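PDB 6D8V: probable chemoreceptor (Methyl-accepting chemotaxis) transmembrane protein from Rhizobium meliloti, which senses quaternary ammonium compounds such as 1,1-dimethyl-prolinium through its sensory domain, as a chemoreceptor that probably relays their binding to the chemotaxis machinery. Local coordinates for residues Ser37-Arg42 against Ile55-Ala60. Sequence-based numbering, arbitrary orientation.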
ATOM      1  N   SER A  37      10.787   5.500 -10.707  1.00 72.01           N
ATOM      2  CA  SER A  37      11.430   4.376 -11.377  1.00 80.36           C
ATOM      3  C   SER A  37      12.062   4.805 -12.694  1.00 92.23           C
ATOM      4  O   SER A  37      13.131   4.303 -13.065  1.00 91.38           O
ATOM      5  CB  SER A  37      10.410   3.262 -11.614  1.00 99.50           C
ATOM      6  OG  SER A  37      10.915   2.287 -12.510  1.00121.00           O
ATOM      7  N   GLY A  38      11.420   5.731 -13.410  1.00 99.61           N
ATOM      8  CA  GLY A  38      11.973   6.195 -14.672  1.00 85.39           C
ATOM      9  C   GLY A  38      13.225   7.028 -14.486  1.00 87.51           C
ATOM     10  O   GLY A  38      14.261   6.757 -15.101  1.00 89.10           O
ATOM     11  N   VAL A  39      13.151   8.061 -13.637  1.00 87.93           N
ATOM     12  CA  VAL A  39      14.306   8.945 -13.478  1.00103.38           C
ATOM     13  C   VAL A  39      15.488   8.191 -12.886  1.00100.36           C
ATOM     14  O   VAL A  39      16.648   8.492 -13.198  1.00 91.77           O
ATOM     15  CB  VAL A  39      13.957  10.189 -12.631  1.00 93.15           C
ATOM     16  CG1 VAL A  39      12.464  10.286 -12.403  1.00 84.04           C
ATOM     17  CG2 VAL A  39      14.717  10.175 -11.316  1.00100.19           C
ATOM     18  N   LEU A  40      15.224   7.192 -12.038  1.00 87.78           N
ATOM     19  CA  LEU A  40      16.313   6.352 -11.552  1.00 95.57           C
ATOM     20  C   LEU A  40      16.886   5.492 -12.677  1.00 99.30           C
ATOM     21  O   LEU A  40      18.106   5.301 -12.762  1.00100.52           O
ATOM     22  CB  LEU A  40      15.838   5.485 -10.385  1.00 86.13           C
ATOM     23  CG  LEU A  40      15.553   6.214  -9.070  1.00 95.07           C
ATOM     24  CD1 LEU A  40      15.082   5.244  -7.975  1.00 87.00           C
ATOM     25  CD2 LEU A  40      16.766   7.015  -8.600  1.00 91.39           C
ATOM     26  N   GLY A  41      16.028   4.983 -13.559  1.00 91.60           N
ATOM     27  CA  GLY A  41      16.466   4.210 -14.706  1.00 93.97           C
ATOM     28  C   GLY A  41      17.190   5.029 -15.758  1.00 98.09           C
ATOM     29  O   GLY A  41      18.325   4.708 -16.121  1.00105.23           O
ATOM     30  N   ARG A  42      16.548   6.085 -16.268  1.00 97.26           N
ATOM     31  CA  ARG A  42      17.219   6.948 -17.236  1.00102.52           C
ATOM     32  C   ARG A  42      18.491   7.547 -16.642  1.00110.00           C
ATOM     33  O   ARG A  42      19.520   7.634 -17.321  1.00120.42           O
ATOM     34  CB  ARG A  42      16.273   8.055 -17.730  1.00 97.74           C
ATOM     35  CG  ARG A  42      15.374   7.686 -18.931  1.00 96.96           C
ATOM     36  CD  ARG A  42      15.085   8.894 -19.871  1.00 98.19           C
ATOM     37  NE  ARG A  42      15.919   8.903 -21.085  1.00103.57           N
ATOM     38  CZ  ARG A  42      15.666   8.180 -22.176  1.00105.00           C
ATOM     39  NH1 ARG A  42      14.604   7.385 -22.208  1.00112.90           N
ATOM     40  NH2 ARG A  42      16.475   8.239 -23.233  1.00110.34           N
ATOM     41  N   ILE A  55      20.115   8.718  -4.072  1.00108.40           N
ATOM     42  CA  ILE A  55      19.521   8.935  -2.754  1.00107.20           C
ATOM     43  C   ILE A  55      18.893  10.323  -2.670  1.00101.26           C
ATOM     44  O   ILE A  55      17.748  10.468  -2.227  1.00102.44           O
ATOM     45  CB  ILE A  55      20.563   8.714  -1.641  1.00122.31           C
ATOM     46  CG1 ILE A  55      20.857   7.218  -1.467  1.00124.17           C
ATOM     47  CG2 ILE A  55      20.069   9.293  -0.325  1.00106.03           C
ATOM     48  CD1 ILE A  55      22.239   6.796  -1.909  1.00130.33           C
ATOM     49  N   ASN A  56      19.624  11.364  -3.084  1.00 95.32           N
ATOM     50  CA  ASN A  56      19.049  12.707  -3.126  1.00 94.75           C
ATOM     51  C   ASN A  56      17.692  12.701  -3.822  1.00100.96           C
ATOM     52  O   ASN A  56      16.683  13.131  -3.247  1.00 99.06           O
ATOM     53  CB  ASN A  56      20.006  13.674  -3.828  1.00102.52           C
ATOM     54  CG  ASN A  56      19.503  15.117  -3.822  1.00 99.67           C
ATOM     55  OD1 ASN A  56      18.695  15.504  -2.978  1.00 98.39           O
ATOM     56  ND2 ASN A  56      19.988  15.917  -4.766  1.00102.96           N
ATOM     57  N   LEU A  57      17.645  12.200  -5.060  1.00 98.78           N
ATOM     58  CA  LEU A  57      16.410  12.260  -5.836  1.00 99.69           C
ATOM     59  C   LEU A  57      15.288  11.467  -5.174  1.00 97.07           C
ATOM     60  O   LEU A  57      14.120  11.865  -5.242  1.00102.47           O
ATOM     61  CB  LEU A  57      16.650  11.743  -7.253  1.00 87.66           C
ATOM     62  CG  LEU A  57      17.718  12.460  -8.066  1.00 92.51           C
ATOM     63  CD1 LEU A  57      17.862  11.823  -9.441  1.00 93.61           C
ATOM     64  CD2 LEU A  57      17.399  13.944  -8.176  1.00 93.16           C
ATOM     65  N   LEU A  58      15.616  10.334  -4.548  1.00 92.64           N
ATOM     66  CA  LEU A  58      14.587   9.475  -3.978  1.00 91.52           C
ATOM     67  C   LEU A  58      13.759  10.183  -2.912  1.00 90.88           C
ATOM     68  O   LEU A  58      12.628   9.768  -2.642  1.00 83.92           O
ATOM     69  CB  LEU A  58      15.230   8.220  -3.389  1.00105.16           C
ATOM     70  CG  LEU A  58      14.666   6.866  -3.824  1.00104.22           C
ATOM     71  CD1 LEU A  58      15.342   5.737  -3.055  1.00 97.64           C
ATOM     72  CD2 LEU A  58      13.166   6.818  -3.632  1.00 91.11           C
ATOM     73  N   LYS A  59      14.290  11.236  -2.299  1.00 99.46           N
ATOM     74  CA  LYS A  59      13.552  11.931  -1.254  1.00 91.63           C
ATOM     75  C   LYS A  59      12.431  12.798  -1.813  1.00 95.12           C
ATOM     76  O   LYS A  59      11.528  13.188  -1.061  1.00 80.48           O
ATOM     77  CB  LYS A  59      14.516  12.778  -0.417  1.00 94.44           C
ATOM     78  CG  LYS A  59      13.912  13.376   0.842  1.00 84.22           C
ATOM     79  CD  LYS A  59      14.993  13.990   1.723  1.00 93.45           C
ATOM     80  CE  LYS A  59      14.402  14.714   2.921  1.00 95.43           C
ATOM     81  NZ  LYS A  59      15.463  15.247   3.816  1.00102.86           N
ATOM     82  N   ALA A  60      12.464  13.097  -3.118  1.00102.27           N
ATOM     83  CA  ALA A  60      11.457  13.972  -3.709  1.00 89.86           C
ATOM     84  C   ALA A  60      10.054  13.406  -3.557  1.00 87.01           C
ATOM     85  O   ALA A  60       9.088  14.167  -3.406  1.00 86.02           O
ATOM     86  CB  ALA A  60      11.767  14.208  -5.183  1.00 86.64           C
TER
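Val39 and Leu57 meet methyl to methyl between the long helix 2-45 and the short helix 51-58. Both side chains leave their backbones toward the opposite segment and run at a slant to each other; one branch of each does the touching: Val39 CG2 lies 4.0 Å from Leu57 CD1, whereas Val39 CG1 and Leu57 CD2 stay farther back. The reach of Leu57 comes from its extended shape, with CG beside the backbone N (chi1 -58°) and anti to the carbonyl carbon, and CD1 carried straight on from CA (chi2 179°). Leu40 enters beside this pair. Its CD1 ends 4.5 Å from Leu58 CG, a loose approach of one methyl to the fork of the other leucine. The backbones stay well separated, the nearest CA atoms being those of Leu40 and Leu57 at 8.2 Å, and side chains alone make the contact. Val39 and Leu57 form the more open side of the contact; Leu40 and Leu58 form the buried side, where Leu40 also packs on Val158 and Leu58 on Pro101 and Trp103. The contact therefore joins the long N-terminal helix to the short helix following it, beside the sheet of the ligand-binding PDC (Cache) domain. The side chain of Leu58 is about 9 Å from the bound 1,1-dimethyl-prolinium and is not among the residues lining its pocket. With 140 Å² buried in total and purely aliphatic partners, the contact is modest and dispersive, and lacks the directional constraint that polar bonds would impose on the two helices.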